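Local coordinates for translation initiation factor 6 (Methanocaldococcus jannaschii, PDB 1G61), which binds the 50S ribosomal subunit and prevents it from joining the 30S subunit to form the 70S initiation complex, at residues S61-I75 and L95-N109. Numbering follows the deposited sequence.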
loop_
_atom_site.group_PDB
_atom_site.type_symbol
_atom_site.label_atom_id
_atom_site.label_comp_id
_atom_site.label_asym_id
_atom_site.label_seq_id
_atom_site.Cartn_x
_atom_site.Cartn_y
_atom_site.Cartn_z
ATOM N N SER A 61 6.092 -4.156 -2.010
ATOM C CA SER A 61 6.596 -3.761 -3.301
ATOM C C SER A 61 6.026 -4.597 -4.448
ATOM O O SER A 61 5.972 -4.103 -5.577
ATOM C CB SER A 61 8.127 -3.828 -3.357
ATOM O OG SER A 61 8.664 -2.720 -2.614
ATOM N N LEU A 62 5.641 -5.829 -4.124
ATOM C CA LEU A 62 5.258 -6.756 -5.192
ATOM C C LEU A 62 3.764 -6.873 -5.411
ATOM O O LEU A 62 3.338 -7.401 -6.437
ATOM C CB LEU A 62 5.788 -8.163 -4.862
ATOM C CG LEU A 62 7.312 -8.334 -4.933
ATOM C CD1 LEU A 62 7.662 -9.702 -4.341
ATOM C CD2 LEU A 62 7.704 -8.189 -6.391
ATOM N N SER A 63 2.937 -6.412 -4.484
ATOM C CA SER A 63 1.496 -6.668 -4.552
ATOM C C SER A 63 0.732 -5.424 -4.157
ATOM O O SER A 63 1.301 -4.516 -3.542
ATOM C CB SER A 63 1.200 -7.858 -3.626
ATOM O OG SER A 63 -0.200 -8.065 -3.614
ATOM N N VAL A 64 -0.563 -5.413 -4.503
ATOM C CA VAL A 64 -1.522 -4.333 -4.270
ATOM C C VAL A 64 -2.851 -4.922 -3.890
ATOM O O VAL A 64 -3.212 -5.975 -4.444
ATOM C CB VAL A 64 -1.704 -3.622 -5.641
ATOM C CG1 VAL A 64 -2.832 -2.676 -5.648
ATOM C CG2 VAL A 64 -0.402 -2.929 -6.027
ATOM N N ALA A 65 -3.608 -4.268 -3.012
ATOM C CA ALA A 65 -4.941 -4.762 -2.730
ATOM C C ALA A 65 -5.863 -3.636 -2.298
ATOM O O ALA A 65 -5.401 -2.592 -1.820
ATOM C CB ALA A 65 -4.947 -5.836 -1.636
ATOM N N ASN A 66 -7.145 -3.885 -2.501
ATOM C CA ASN A 66 -8.145 -2.966 -1.927
ATOM C C ASN A 66 -9.311 -3.853 -1.478
ATOM O O ASN A 66 -9.139 -5.078 -1.317
ATOM C CB ASN A 66 -8.508 -1.833 -2.867
ATOM C CG ASN A 66 -9.347 -2.226 -4.062
ATOM O OD1 ASN A 66 -9.613 -3.433 -4.264
ATOM N ND2 ASN A 66 -9.783 -1.219 -4.841
ATOM N N LYS A 67 -10.488 -3.261 -1.239
ATOM C CA LYS A 67 -11.626 -4.095 -0.763
ATOM C C LYS A 67 -12.058 -5.109 -1.816
ATOM O O LYS A 67 -12.634 -6.155 -1.465
ATOM C CB LYS A 67 -12.823 -3.214 -0.453
ATOM C CG LYS A 67 -13.946 -3.941 0.295
ATOM C CD LYS A 67 -15.220 -3.036 0.434
ATOM C CE LYS A 67 -16.064 -3.143 -0.819
ATOM N NZ LYS A 67 -17.243 -2.213 -0.808
ATOM N N TYR A 68 -11.819 -4.799 -3.088
ATOM C CA TYR A 68 -12.362 -5.573 -4.213
ATOM C C TYR A 68 -11.374 -6.550 -4.832
ATOM O O TYR A 68 -11.838 -7.573 -5.367
ATOM C CB TYR A 68 -12.827 -4.606 -5.306
ATOM C CG TYR A 68 -13.990 -3.723 -4.854
ATOM C CD1 TYR A 68 -13.818 -2.354 -4.609
ATOM C CD2 TYR A 68 -15.260 -4.252 -4.686
ATOM C CE1 TYR A 68 -14.854 -1.525 -4.211
ATOM C CE2 TYR A 68 -16.304 -3.442 -4.274
ATOM C CZ TYR A 68 -16.106 -2.090 -4.031
ATOM O OH TYR A 68 -17.196 -1.344 -3.643
ATOM N N GLY A 69 -10.074 -6.238 -4.794
ATOM C CA GLY A 69 -9.158 -7.035 -5.582
ATOM C C GLY A 69 -7.804 -7.145 -4.926
ATOM O O GLY A 69 -7.430 -6.343 -4.037
ATOM N N LEU A 70 -7.043 -8.129 -5.368
ATOM C CA LEU A 70 -5.658 -8.351 -4.941
ATOM C C LEU A 70 -4.853 -8.617 -6.193
ATOM O O LEU A 70 -5.180 -9.579 -6.915
ATOM C CB LEU A 70 -5.576 -9.553 -3.979
ATOM C CG LEU A 70 -4.124 -10.034 -3.632
ATOM C CD1 LEU A 70 -3.354 -8.978 -2.892
ATOM C CD2 LEU A 70 -4.206 -11.344 -2.880
ATOM N N LEU A 71 -3.830 -7.808 -6.419
ATOM C CA LEU A 71 -2.992 -7.961 -7.624
ATOM C C LEU A 71 -1.661 -8.624 -7.242
ATOM O O LEU A 71 -0.996 -8.184 -6.292
ATOM C CB LEU A 71 -2.688 -6.617 -8.265
ATOM C CG LEU A 71 -3.866 -5.702 -8.528
ATOM C CD1 LEU A 71 -3.394 -4.409 -9.208
ATOM C CD2 LEU A 71 -4.894 -6.397 -9.403
ATOM N N LEU A 72 -1.280 -9.637 -8.003
ATOM C CA LEU A 72 -0.043 -10.377 -7.723
ATOM C C LEU A 72 0.796 -10.362 -8.995
ATOM O O LEU A 72 0.251 -10.386 -10.102
ATOM C CB LEU A 72 -0.407 -11.790 -7.315
ATOM C CG LEU A 72 -1.133 -11.894 -5.975
ATOM C CD1 LEU A 72 -1.741 -13.290 -5.818
ATOM C CD2 LEU A 72 -0.184 -11.584 -4.822
ATOM N N PRO A 73 2.123 -10.388 -8.860
ATOM C CA PRO A 73 3.015 -10.412 -10.016
ATOM C C PRO A 73 3.137 -11.821 -10.571
ATOM O O PRO A 73 2.765 -12.841 -9.941
ATOM C CB PRO A 73 4.344 -9.933 -9.393
ATOM C CG PRO A 73 4.339 -10.565 -8.023
ATOM C CD PRO A 73 2.886 -10.368 -7.584
ATOM N N LYS A 74 3.718 -11.887 -11.802
ATOM C CA LYS A 74 3.787 -13.170 -12.488
ATOM C C LYS A 74 4.677 -14.167 -11.753
ATOM O O LYS A 74 4.596 -15.371 -12.035
ATOM C CB LYS A 74 4.271 -12.974 -13.936
ATOM C CG LYS A 74 5.704 -12.443 -14.021
ATOM C CD LYS A 74 6.086 -12.175 -15.473
ATOM C CE LYS A 74 7.461 -11.528 -15.564
ATOM N NZ LYS A 74 8.061 -11.679 -16.921
ATOM N N ILE A 75 5.547 -13.704 -10.866
ATOM C CA ILE A 75 6.470 -14.586 -10.151
ATOM C C ILE A 75 5.796 -15.222 -8.951
ATOM O O ILE A 75 6.460 -15.993 -8.238
ATOM C CB ILE A 75 7.737 -13.793 -9.737
ATOM C CG1 ILE A 75 7.456 -12.569 -8.849
ATOM C CG2 ILE A 75 8.609 -13.416 -10.933
ATOM C CD1 ILE A 75 8.730 -11.940 -8.273
ATOM N N LEU A 95 -12.355 -11.596 -2.990
ATOM C CA LEU A 95 -11.616 -10.622 -3.773
ATOM C C LEU A 95 -11.410 -11.138 -5.183
ATOM O O LEU A 95 -11.332 -12.358 -5.408
ATOM C CB LEU A 95 -10.210 -10.386 -3.220
ATOM C CG LEU A 95 -10.123 -9.911 -1.762
ATOM C CD1 LEU A 95 -8.684 -9.599 -1.385
ATOM C CD2 LEU A 95 -10.965 -8.687 -1.540
ATOM N N ASN A 96 -11.223 -10.198 -6.108
ATOM C CA ASN A 96 -10.798 -10.508 -7.461
ATOM C C ASN A 96 -9.288 -10.720 -7.420
ATOM O O ASN A 96 -8.558 -9.714 -7.442
ATOM C CB ASN A 96 -11.151 -9.360 -8.406
ATOM C CG ASN A 96 -12.626 -9.061 -8.522
ATOM O OD1 ASN A 96 -13.450 -9.975 -8.572
ATOM N ND2 ASN A 96 -13.002 -7.784 -8.572
ATOM N N VAL A 97 -8.800 -11.957 -7.281
ATOM C CA VAL A 97 -7.359 -12.197 -7.228
ATOM C C VAL A 97 -6.843 -12.282 -8.666
ATOM O O VAL A 97 -7.260 -13.134 -9.434
ATOM C CB VAL A 97 -7.048 -13.468 -6.435
ATOM C CG1 VAL A 97 -5.539 -13.726 -6.392
ATOM C CG2 VAL A 97 -7.659 -13.305 -5.034
ATOM N N GLU A 98 -5.933 -11.364 -9.012
ATOM C CA GLU A 98 -5.545 -11.200 -10.427
ATOM C C GLU A 98 -4.044 -11.179 -10.552
ATOM O O GLU A 98 -3.384 -10.389 -9.834
ATOM C CB GLU A 98 -6.165 -9.902 -10.965
ATOM C CG GLU A 98 -5.632 -9.453 -12.301
ATOM C CD GLU A 98 -5.992 -10.318 -13.484
ATOM O OE1 GLU A 98 -6.708 -11.333 -13.306
ATOM O OE2 GLU A 98 -5.572 -9.994 -14.624
ATOM N N ILE A 99 -3.459 -12.022 -11.408
ATOM C CA ILE A 99 -2.032 -11.949 -11.703
ATOM C C ILE A 99 -1.862 -10.960 -12.857
ATOM O O ILE A 99 -2.420 -11.135 -13.960
ATOM C CB ILE A 99 -1.476 -13.339 -12.049
ATOM C CG1 ILE A 99 -1.664 -14.310 -10.857
ATOM C CG2 ILE A 99 -0.031 -13.203 -12.527
ATOM C CD1 ILE A 99 -1.263 -15.747 -11.153
ATOM N N ILE A 100 -1.098 -9.905 -12.574
ATOM C CA ILE A 100 -0.735 -8.885 -13.567
ATOM C C ILE A 100 0.602 -9.321 -14.156
ATOM O O ILE A 100 1.626 -9.321 -13.455
ATOM C CB ILE A 100 -0.628 -7.508 -12.898
ATOM C CG1 ILE A 100 -1.959 -7.034 -12.289
ATOM C CG2 ILE A 100 -0.055 -6.509 -13.900
ATOM C CD1 ILE A 100 -3.086 -6.830 -13.294
ATOM N N LYS A 101 0.542 -9.741 -15.429
ATOM C CA LYS A 101 1.705 -10.386 -16.019
ATOM C C LYS A 101 2.683 -9.419 -16.633
ATOM O O LYS A 101 3.231 -9.581 -17.731
ATOM C CB LYS A 101 1.219 -11.389 -17.085
ATOM C CG LYS A 101 0.397 -12.505 -16.467
ATOM C CD LYS A 101 -0.139 -13.484 -17.500
ATOM C CE LYS A 101 -1.102 -14.490 -16.893
ATOM N NZ LYS A 101 -1.723 -15.380 -17.937
ATOM N N SER A 102 2.970 -8.347 -15.921
ATOM C CA SER A 102 3.940 -7.367 -16.382
ATOM C C SER A 102 5.383 -7.824 -16.221
ATOM O O SER A 102 5.713 -8.581 -15.294
ATOM C CB SER A 102 3.675 -6.064 -15.572
ATOM O OG SER A 102 3.608 -6.349 -14.148
ATOM N N LYS A 103 6.273 -7.323 -17.107
ATOM C CA LYS A 103 7.687 -7.632 -16.951
ATOM C C LYS A 103 8.256 -7.007 -15.688
ATOM O O LYS A 103 9.158 -7.570 -15.087
ATOM C CB LYS A 103 8.467 -7.191 -18.189
ATOM C CG LYS A 103 8.243 -8.056 -19.436
ATOM C CD LYS A 103 8.940 -7.521 -20.671
ATOM C CE LYS A 103 8.820 -8.385 -21.929
ATOM N NZ LYS A 103 9.736 -9.552 -21.744
ATOM N N ASN A 104 7.730 -5.849 -15.306
ATOM C CA ASN A 104 8.099 -5.220 -14.039
ATOM C C ASN A 104 7.184 -5.800 -12.968
ATOM O O ASN A 104 5.992 -5.517 -12.975
ATOM C CB ASN A 104 7.963 -3.694 -14.129
ATOM C CG ASN A 104 8.601 -3.000 -12.943
ATOM O OD1 ASN A 104 8.737 -3.594 -11.857
ATOM N ND2 ASN A 104 9.001 -1.735 -13.088
ATOM N N THR A 105 7.760 -6.574 -12.049
ATOM C CA THR A 105 6.962 -7.294 -11.053
ATOM C C THR A 105 6.653 -6.472 -9.802
ATOM O O THR A 105 5.952 -6.966 -8.929
ATOM C CB THR A 105 7.667 -8.591 -10.615
ATOM O OG1 THR A 105 8.977 -8.198 -10.141
ATOM C CG2 THR A 105 7.807 -9.520 -11.789
ATOM N N ALA A 106 7.152 -5.226 -9.726
ATOM C CA ALA A 106 7.000 -4.415 -8.490
ATOM C C ALA A 106 5.660 -3.694 -8.449
ATOM O O ALA A 106 5.586 -2.456 -8.432
ATOM C CB ALA A 106 8.176 -3.444 -8.363
ATOM N N LEU A 107 4.573 -4.477 -8.480
ATOM C CA LEU A 107 3.245 -3.891 -8.620
ATOM C C LEU A 107 2.945 -2.866 -7.514
ATOM O O LEU A 107 2.308 -1.834 -7.802
ATOM C CB LEU A 107 2.159 -4.963 -8.585
ATOM C CG LEU A 107 2.306 -6.084 -9.616
ATOM C CD1 LEU A 107 1.145 -7.057 -9.472
ATOM C CD2 LEU A 107 2.392 -5.530 -11.058
ATOM N N GLY A 108 3.375 -3.163 -6.296
ATOM C CA GLY A 108 3.118 -2.250 -5.181
ATOM C C GLY A 108 3.849 -0.944 -5.306
ATOM O O GLY A 108 3.430 0.089 -4.784
ATOM N N ASN A 109 5.002 -0.924 -6.012
ATOM C CA ASN A 109 5.722 0.314 -6.276
ATOM C C ASN A 109 5.036 1.100 -7.408
ATOM O O ASN A 109 5.195 2.324 -7.466
ATOM C CB ASN A 109 7.147 0.014 -6.694
ATOM C CG ASN A 109 8.093 -0.529 -5.651
ATOM O OD1 ASN A 109 9.227 -0.870 -6.004
ATOM N ND2 ASN A 109 7.640 -0.605 -4.421
HETATM O O HOH W 1 4.423 -9.323 -12.944
HETATM O O HOH W 2 5.791 -10.530 -18.514
HETATM O O HOH W 3 10.261 -9.837 -16.116
#
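K74, T105 and L95 bury the most surface where residues 61-75 meet 95-109. K74 lays its extended chain along the 101-103 backbone, CE coming 3.4 Å from S102 O. Its CG sits between the backbone N and the carbonyl carbon (chi1 65°), which starts the chain toward that turn. The ammonium NZ donates to two waters, one held by K101 O and the other by K103 O; a third water joins K74 N to I100 O and S102 O. T105 packs against P73, its CB 3.8 Å from P73 CB, while its methyl meets I75 CG2 and its carbonyl oxygen lies 3.3 Å from L62 CD2. L107 packs CD1 against the backbone of L72, 3.4 Å from L72 C.

Before this turn, strands 69-73 and 96-100 pair in parallel, a beta-alpha-beta unit whose crossover is helix 78-90. The ladder runs from N96 N to Y68 O, a nearly straight bond (174°), up to I100 N on L72 O. L95 CD2 comes 3.0 Å from K67 O, and its CD1 packs on L70 CB. L70, L72, L95 and V97 touch the crossover helix; L71 and E98 reach helix 128-135 on the other face.

Where the end of helix 59-62 meets the start of helix 107-110, N109 ND2 donates to S61 OG over 3.0 Å, the hydroxyl tilted 26° from the amide plane. A leucine in place of N109 would probably leave S61 OG without this donor. S61 O receives weak bonds from G108 N and N109 N, and L62 O is buried without a polar partner. The chemistry thus divides: direct backbone bonds and aliphatic packing bind the strands, whereas water carries the lysine's polar links at the exposed turn.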